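Local coordinates for protein phosphate transporter (Thermotoga maritima MSB8, PDB 6L85) that imports phosphate across the cell membrane in a sodium-dependent manner, probably coupling its uptake to the inward movement of sodium ions, at residues B[77-82]-B[266-271]; B[174-179]-B[219-224]. All coordinates share one frame; numbering follows the deposited sequence.

Both contacts are locally buried helix-to-helix packing, yet peripheral: their centres lie about 24 and 26 Å from the chain's centre, on opposite sides of it and about 48 Å apart. They share no helix: interaction 1 joins helices 76-99 and 260-275, which are far apart in sequence, while interaction 2 joins the neighbouring helices 167-194 and 199-224 and is nested inside the loop that interaction 1 closes. Neither has a hydrogen bond between its segments. Interaction 1 buries 197 Å² and sets side chains against backbone oxygens at close helix approach. Interaction 2 buries 101 Å² through side-chain carbons alone, across a wider gap, beside a face that meets the second subunit.

Interaction 1. Residues B[77-82]-B[266-271]; sequences VELMYG and VAAVMI
Met80 and Val269 carry most of the buried surface here, 64 and 63 Å² respectively, and each sets a methyl group against the other's backbone oxygen. The terminal methyl CE of Met80 lies 3.5 Å from Val269 O, and in return Val269 CG2 stands 3.7 Å from Met80 O. Both are carbon-oxygen van der Waals contacts; no hydrogen bond joins the segments. The apolar part of this meeting is Met80 CE to Val269 CG1, at 4.1 Å, and the two side chains cross at about a right angle. The methionine torsions account for its reach: chi1 is 147°, some 30° short of fully anti, chi2 is extended, and the bend at chi3 (-72°) turns CE across toward the valine. On the valine, CG1 is anti to the backbone N (chi1 176°), which leaves CG2 beside that N, near the oxygen of Met80.

The backbones come very near, with Met80 CA and Val269 CA 4.8 Å apart. Helices 76-99 and 260-275 run here in opposite senses, an antiparallel pair of the all-helical phosphate transporter fold, and helix 260-275 starts just after Asn257 and Asp258, which bind a sodium ion in this structure. Ala268 suits such a close approach: its CB points toward the partner helix and meets Leu79 CD2 at 4.3 Å. Leu79 itself starts out along the flank of its helix, and its CD2 branch comes closest to the alanine. Helix 2-32 covers the pair through Ile3, which touches both Met80 and Val269, and through Ala7, which packs on Val269. Leu79 and Met80 both extend their packing to Val272, one turn beyond Ala268.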
ATOM      1  N   VAL B  77     -21.120 -18.162 -26.817  1.00 42.85           N
ATOM      2  CA  VAL B  77     -20.313 -17.646 -27.924  1.00 48.78           C
ATOM      3  C   VAL B  77     -20.745 -16.227 -28.286  1.00 49.63           C
ATOM      4  O   VAL B  77     -19.911 -15.348 -28.577  1.00 49.76           O
ATOM      5  CB  VAL B  77     -20.401 -18.598 -29.133  1.00 51.14           C
ATOM      6  CG1 VAL B  77     -21.853 -18.742 -29.617  1.00 46.42           C
ATOM      7  CG2 VAL B  77     -19.492 -18.126 -30.260  1.00 52.38           C
ATOM      8  N   GLU B  78     -22.058 -15.973 -28.247  1.00 46.89           N
ATOM      9  CA  GLU B  78     -22.561 -14.658 -28.599  1.00 49.52           C
ATOM     10  C   GLU B  78     -22.220 -13.643 -27.515  1.00 47.05           C
ATOM     11  O   GLU B  78     -21.940 -12.490 -27.826  1.00 45.74           O
ATOM     12  CB  GLU B  78     -24.075 -14.711 -28.853  1.00 53.70           C
ATOM     13  CG  GLU B  78     -24.518 -15.624 -30.033  1.00 57.90           C
ATOM     14  CD  GLU B  78     -23.680 -15.457 -31.312  1.00 66.36           C
ATOM     15  OE1 GLU B  78     -23.215 -14.332 -31.617  1.00 66.38           O
ATOM     16  OE2 GLU B  78     -23.491 -16.469 -32.024  1.00 73.56           O
ATOM     17  N   LEU B  79     -22.265 -14.054 -26.243  1.00 46.06           N
ATOM     18  CA  LEU B  79     -21.818 -13.193 -25.159  1.00 46.16           C
ATOM     19  C   LEU B  79     -20.385 -12.752 -25.385  1.00 46.27           C
ATOM     20  O   LEU B  79     -20.034 -11.591 -25.154  1.00 43.72           O
ATOM     21  CB  LEU B  79     -21.936 -13.923 -23.821  1.00 44.78           C
ATOM     22  CG  LEU B  79     -21.289 -13.140 -22.680  1.00 44.54           C
ATOM     23  CD1 LEU B  79     -21.998 -11.802 -22.519  1.00 49.25           C
ATOM     24  CD2 LEU B  79     -21.319 -13.913 -21.392  1.00 41.23           C
ATOM     25  N   MET B  80     -19.555 -13.667 -25.869  1.00 41.39           N
ATOM     26  CA  MET B  80     -18.159 -13.356 -26.115  1.00 49.48           C
ATOM     27  C   MET B  80     -18.021 -12.308 -27.231  1.00 48.42           C
ATOM     28  O   MET B  80     -17.325 -11.283 -27.073  1.00 44.60           O
ATOM     29  CB  MET B  80     -17.447 -14.695 -26.388  1.00 44.86           C
ATOM     30  CG  MET B  80     -16.296 -14.759 -27.345  1.00 53.59           C
ATOM     31  SD  MET B  80     -15.836 -16.525 -27.477  1.00 58.77           S
ATOM     32  CE  MET B  80     -15.083 -16.782 -25.874  1.00 50.29           C
ATOM     33  N   TYR B  81     -18.751 -12.497 -28.335  1.00 46.77           N
ATOM     34  CA  TYR B  81     -18.694 -11.487 -29.398  1.00 46.93           C
ATOM     35  C   TYR B  81     -19.367 -10.168 -28.983  1.00 46.36           C
ATOM     36  O   TYR B  81     -18.936  -9.091 -29.403  1.00 45.75           O
ATOM     37  CB  TYR B  81     -19.306 -12.044 -30.686  1.00 49.67           C
ATOM     38  CG  TYR B  81     -18.468 -13.146 -31.309  1.00 52.09           C
ATOM     39  CD1 TYR B  81     -17.107 -12.971 -31.508  1.00 56.80           C
ATOM     40  CD2 TYR B  81     -19.032 -14.365 -31.671  1.00 52.78           C
ATOM     41  CE1 TYR B  81     -16.327 -13.972 -32.055  1.00 58.43           C
ATOM     42  CE2 TYR B  81     -18.260 -15.373 -32.225  1.00 55.12           C
ATOM     43  CZ  TYR B  81     -16.905 -15.168 -32.411  1.00 61.38           C
ATOM     44  OH  TYR B  81     -16.110 -16.153 -32.963  1.00 71.17           O
ATOM     45  N   GLY B  82     -20.393 -10.220 -28.136  1.00 41.12           N
ATOM     46  CA  GLY B  82     -21.010  -8.997 -27.661  1.00 44.08           C
ATOM     47  C   GLY B  82     -20.090  -8.190 -26.763  1.00 44.85           C
ATOM     48  O   GLY B  82     -20.045  -6.957 -26.854  1.00 39.45           O
ATOM     49  N   VAL B 266     -13.719  -8.226 -20.744  1.00 37.22           N
ATOM     50  CA  VAL B 266     -12.618  -9.168 -20.949  1.00 35.43           C
ATOM     51  C   VAL B 266     -12.844 -10.434 -20.128  1.00 34.77           C
ATOM     52  O   VAL B 266     -12.624 -11.548 -20.611  1.00 37.00           O
ATOM     53  CB  VAL B 266     -11.259  -8.515 -20.614  1.00 35.57           C
ATOM     54  CG1 VAL B 266     -10.123  -9.580 -20.636  1.00 31.52           C
ATOM     55  CG2 VAL B 266     -10.946  -7.377 -21.565  1.00 30.24           C
ATOM     56  N   ALA B 267     -13.235 -10.281 -18.858  1.00 36.78           N
ATOM     57  CA  ALA B 267     -13.525 -11.451 -18.029  1.00 38.08           C
ATOM     58  C   ALA B 267     -14.620 -12.317 -18.646  1.00 43.14           C
ATOM     59  O   ALA B 267     -14.558 -13.550 -18.579  1.00 37.22           O
ATOM     60  CB  ALA B 267     -13.955 -11.027 -16.622  1.00 34.98           C
ATOM     61  N   ALA B 268     -15.647 -11.697 -19.222  1.00 37.39           N
ATOM     62  CA  ALA B 268     -16.707 -12.498 -19.820  1.00 41.46           C
ATOM     63  C   ALA B 268     -16.149 -13.334 -20.966  1.00 41.61           C
ATOM     64  O   ALA B 268     -16.486 -14.523 -21.109  1.00 38.80           O
ATOM     65  CB  ALA B 268     -17.864 -11.605 -20.283  1.00 32.78           C
ATOM     66  N   VAL B 269     -15.266 -12.736 -21.772  1.00 35.03           N
ATOM     67  CA  VAL B 269     -14.645 -13.505 -22.859  1.00 38.26           C
ATOM     68  C   VAL B 269     -13.780 -14.641 -22.309  1.00 43.39           C
ATOM     69  O   VAL B 269     -13.832 -15.779 -22.801  1.00 37.89           O
ATOM     70  CB  VAL B 269     -13.834 -12.581 -23.779  1.00 37.69           C
ATOM     71  CG1 VAL B 269     -13.116 -13.396 -24.822  1.00 40.22           C
ATOM     72  CG2 VAL B 269     -14.761 -11.532 -24.431  1.00 36.68           C
ATOM     73  N   MET B 270     -12.966 -14.349 -21.284  1.00 39.28           N
ATOM     74  CA  MET B 270     -12.135 -15.387 -20.675  1.00 37.90           C
ATOM     75  C   MET B 270     -12.984 -16.507 -20.076  1.00 37.88           C
ATOM     76  O   MET B 270     -12.640 -17.685 -20.191  1.00 35.68           O
ATOM     77  CB  MET B 270     -11.229 -14.780 -19.602  1.00 31.01           C
ATOM     78  CG  MET B 270     -10.223 -13.761 -20.170  1.00 40.07           C
ATOM     79  SD  MET B 270      -9.247 -12.987 -18.870  1.00 45.61           S
ATOM     80  CE  MET B 270      -8.420 -14.464 -18.247  1.00 38.98           C
ATOM     81  N   ILE B 271     -14.077 -16.154 -19.398  1.00 39.03           N
ATOM     82  CA  ILE B 271     -14.908 -17.158 -18.757  1.00 39.79           C
ATOM     83  C   ILE B 271     -15.551 -18.046 -19.807  1.00 42.52           C
ATOM     84  O   ILE B 271     -15.618 -19.266 -19.632  1.00 44.67           O
ATOM     85  CB  ILE B 271     -15.953 -16.499 -17.840  1.00 45.17           C
ATOM     86  CG1 ILE B 271     -15.286 -15.902 -16.603  1.00 45.26           C
ATOM     87  CG2 ILE B 271     -16.963 -17.513 -17.372  1.00 47.05           C
ATOM     88  CD1 ILE B 271     -16.172 -14.894 -15.867  1.00 42.96           C
TER

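Interaction 2. Residues B[174-179]-B[219-224]; sequences AIPFFI and FAVRKL
Ile175 O accepts the backbone hydrogen bond of Ile179 N at 3.0 Å, keeping the helix wound just where Ile175 and its neighbour Pro176 present their side chains to Val221. The turn before is interrupted, since the proline nitrogen has no hydrogen to give, and helix 167-194 is kinked there. Across the gap, one methyl does the touching: Val221 CG2 meets Ile175 CG2 at 4.2 Å and also the ring carbon Pro176 CD at 4.3 Å. All three residues direct their CB toward the opposite segment. In Ile175 the touching branch CG2 is anti to the backbone N, while the longer CG1 branch (chi1 -66°) leaves the contact to CG2. The backbones stay apart, with Pro176 CA and Val221 CA separated by 7.9 Å.

Helices 167-194 and 199-224 follow each other through a short connection, forming a helical hairpin, and this contact joins the early part of the first to the last turns of the second, far along the chain from their link. Ile175 also packs on Val238, Phe239 and Ala242 of helix 231-258, which supplies Gln243 and Ser247 to a sodium site; its own side chain is about 12 Å from a bound sodium, too far to coordinate it. Phe219, turned away from the hairpin partner, meets Phe301 of the second subunit. With 101 Å² buried and no polar bond across, the contact rests on van der Waals packing of three apolar side chains, which gives little directional restraint.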
ATOM      1  N   ALA B 174      -8.115  18.672  12.202  1.00 49.07           N
ATOM      2  CA  ALA B 174      -9.206  18.324  11.296  1.00 47.88           C
ATOM      3  C   ALA B 174      -8.708  17.682  10.010  1.00 43.64           C
ATOM      4  O   ALA B 174      -9.397  16.828   9.438  1.00 42.61           O
ATOM      5  CB  ALA B 174     -10.035  19.563  10.956  1.00 43.10           C
ATOM      6  N   ILE B 175      -7.558  18.114   9.507  1.00 41.65           N
ATOM      7  CA  ILE B 175      -7.038  17.520   8.278  1.00 48.90           C
ATOM      8  C   ILE B 175      -6.588  16.086   8.565  1.00 47.58           C
ATOM      9  O   ILE B 175      -6.934  15.171   7.791  1.00 49.23           O
ATOM     10  CB  ILE B 175      -5.921  18.400   7.694  1.00 52.23           C
ATOM     11  CG1 ILE B 175      -6.527  19.731   7.246  1.00 50.73           C
ATOM     12  CG2 ILE B 175      -5.132  17.667   6.589  1.00 49.79           C
ATOM     13  CD1 ILE B 175      -5.697  20.483   6.268  1.00 51.36           C
ATOM     14  N   PRO B 176      -5.837  15.826   9.653  1.00 46.78           N
ATOM     15  CA  PRO B 176      -5.543  14.424   9.997  1.00 44.03           C
ATOM     16  C   PRO B 176      -6.783  13.591  10.195  1.00 47.31           C
ATOM     17  O   PRO B 176      -6.801  12.407   9.821  1.00 47.82           O
ATOM     18  CB  PRO B 176      -4.734  14.547  11.297  1.00 46.99           C
ATOM     19  CG  PRO B 176      -4.042  15.833  11.158  1.00 44.61           C
ATOM     20  CD  PRO B 176      -5.063  16.744  10.513  1.00 46.31           C
ATOM     21  N   PHE B 177      -7.839  14.172  10.767  1.00 43.95           N
ATOM     22  CA  PHE B 177      -9.051  13.390  10.945  1.00 44.01           C
ATOM     23  C   PHE B 177      -9.592  12.895   9.603  1.00 42.29           C
ATOM     24  O   PHE B 177      -9.970  11.729   9.473  1.00 41.33           O
ATOM     25  CB  PHE B 177     -10.113  14.196  11.679  1.00 40.19           C
ATOM     26  CG  PHE B 177     -11.431  13.522  11.691  1.00 44.03           C
ATOM     27  CD1 PHE B 177     -11.676  12.479  12.574  1.00 47.25           C
ATOM     28  CD2 PHE B 177     -12.412  13.878  10.779  1.00 43.44           C
ATOM     29  CE1 PHE B 177     -12.889  11.823  12.566  1.00 48.64           C
ATOM     30  CE2 PHE B 177     -13.620  13.224  10.758  1.00 44.51           C
ATOM     31  CZ  PHE B 177     -13.867  12.198  11.657  1.00 48.52           C
ATOM     32  N   PHE B 178      -9.623  13.750   8.586  1.00 40.32           N
ATOM     33  CA  PHE B 178     -10.215  13.299   7.332  1.00 40.79           C
ATOM     34  C   PHE B 178      -9.298  12.336   6.575  1.00 39.76           C
ATOM     35  O   PHE B 178      -9.790  11.379   5.964  1.00 39.47           O
ATOM     36  CB  PHE B 178     -10.600  14.499   6.462  1.00 40.86           C
ATOM     37  CG  PHE B 178     -11.877  15.167   6.892  1.00 42.63           C
ATOM     38  CD1 PHE B 178     -13.109  14.612   6.572  1.00 44.86           C
ATOM     39  CD2 PHE B 178     -11.844  16.349   7.625  1.00 44.62           C
ATOM     40  CE1 PHE B 178     -14.295  15.220   6.973  1.00 51.21           C
ATOM     41  CE2 PHE B 178     -13.019  16.967   8.041  1.00 44.53           C
ATOM     42  CZ  PHE B 178     -14.251  16.408   7.709  1.00 48.48           C
ATOM     43  N   ILE B 179      -7.981  12.580   6.574  1.00 42.98           N
ATOM     44  CA  ILE B 179      -7.060  11.608   5.971  1.00 41.85           C
ATOM     45  C   ILE B 179      -7.237  10.235   6.622  1.00 40.36           C
ATOM     46  O   ILE B 179      -7.298   9.201   5.933  1.00 40.52           O
ATOM     47  CB  ILE B 179      -5.607  12.098   6.082  1.00 42.48           C
ATOM     48  CG1 ILE B 179      -5.471  13.483   5.466  1.00 42.89           C
ATOM     49  CG2 ILE B 179      -4.651  11.153   5.360  1.00 36.14           C
ATOM     50  CD1 ILE B 179      -5.805  13.488   4.012  1.00 44.03           C
ATOM     51  N   PHE B 219       1.553  15.204  12.868  1.00 48.16           N
ATOM     52  CA  PHE B 219       2.854  15.865  13.025  1.00 49.60           C
ATOM     53  C   PHE B 219       3.333  16.525  11.733  1.00 50.68           C
ATOM     54  O   PHE B 219       3.956  17.604  11.779  1.00 54.19           O
ATOM     55  CB  PHE B 219       3.884  14.896  13.597  1.00 49.38           C
ATOM     56  CG  PHE B 219       3.746  14.748  15.085  1.00 54.63           C
ATOM     57  CD1 PHE B 219       4.344  15.665  15.946  1.00 53.37           C
ATOM     58  CD2 PHE B 219       2.947  13.749  15.620  1.00 47.90           C
ATOM     59  CE1 PHE B 219       4.173  15.556  17.315  1.00 53.77           C
ATOM     60  CE2 PHE B 219       2.769  13.631  16.989  1.00 48.78           C
ATOM     61  CZ  PHE B 219       3.376  14.541  17.840  1.00 53.02           C
ATOM     62  N   ALA B 220       3.003  15.954  10.574  1.00 47.39           N
ATOM     63  CA  ALA B 220       3.339  16.647   9.332  1.00 50.32           C
ATOM     64  C   ALA B 220       2.622  18.003   9.235  1.00 51.57           C
ATOM     65  O   ALA B 220       3.218  19.003   8.809  1.00 54.49           O
ATOM     66  CB  ALA B 220       3.021  15.755   8.131  1.00 46.19           C
ATOM     67  N   VAL B 221       1.357  18.068   9.674  1.00 49.95           N
ATOM     68  CA  VAL B 221       0.591  19.313   9.603  1.00 51.07           C
ATOM     69  C   VAL B 221       1.112  20.328  10.616  1.00 53.25           C
ATOM     70  O   VAL B 221       1.195  21.525  10.322  1.00 52.91           O
ATOM     71  CB  VAL B 221      -0.913  19.056   9.821  1.00 51.30           C
ATOM     72  CG1 VAL B 221      -1.657  20.397   9.948  1.00 51.79           C
ATOM     73  CG2 VAL B 221      -1.508  18.219   8.703  1.00 50.57           C
ATOM     74  N   ARG B 222       1.396  19.887  11.848  1.00 54.84           N
ATOM     75  CA  ARG B 222       2.040  20.768  12.821  1.00 55.62           C
ATOM     76  C   ARG B 222       3.254  21.447  12.208  1.00 58.32           C
ATOM     77  O   ARG B 222       3.470  22.650  12.392  1.00 62.39           O
ATOM     78  CB  ARG B 222       2.474  19.991  14.059  1.00 59.04           C
ATOM     79  CG  ARG B 222       1.395  19.740  15.061  1.00 60.16           C
ATOM     80  CD  ARG B 222       1.945  18.867  16.178  1.00 62.28           C
ATOM     81  NE  ARG B 222       2.577  19.649  17.234  1.00 69.85           N
ATOM     82  CZ  ARG B 222       3.889  19.840  17.351  1.00 77.79           C
ATOM     83  NH1 ARG B 222       4.732  19.311  16.468  1.00 74.32           N
ATOM     84  NH2 ARG B 222       4.358  20.569  18.357  1.00 78.94           N
ATOM     85  N   LYS B 223       4.073  20.683  11.486  1.00 54.18           N
ATOM     86  CA  LYS B 223       5.205  21.299  10.799  1.00 62.13           C
ATOM     87  C   LYS B 223       4.738  22.333   9.771  1.00 61.40           C
ATOM     88  O   LYS B 223       5.159  23.494   9.801  1.00 57.95           O
ATOM     89  CB  LYS B 223       6.059  20.220  10.137  1.00 57.16           C
ATOM     90  CG  LYS B 223       7.404  20.692   9.680  1.00 64.64           C
ATOM     91  CD  LYS B 223       8.485  20.221  10.634  1.00 72.49           C
ATOM     92  CE  LYS B 223       9.658  21.176  10.629  1.00 69.42           C
ATOM     93  NZ  LYS B 223      10.480  20.946  11.850  1.00 80.44           N
ATOM     94  N   LEU B 224       3.856  21.921   8.855  1.00 58.19           N
ATOM     95  CA  LEU B 224       3.483  22.768   7.718  1.00 57.57           C
ATOM     96  C   LEU B 224       2.828  24.072   8.159  1.00 55.14           C
ATOM     97  O   LEU B 224       3.024  25.124   7.538  1.00 55.47           O
ATOM     98  CB  LEU B 224       2.528  22.000   6.810  1.00 61.85           C
ATOM     99  CG  LEU B 224       2.504  22.314   5.320  1.00 66.99           C
ATOM    100  CD1 LEU B 224       3.878  22.738   4.856  1.00 68.18           C
ATOM    101  CD2 LEU B 224       2.045  21.065   4.584  1.00 60.43           C
TER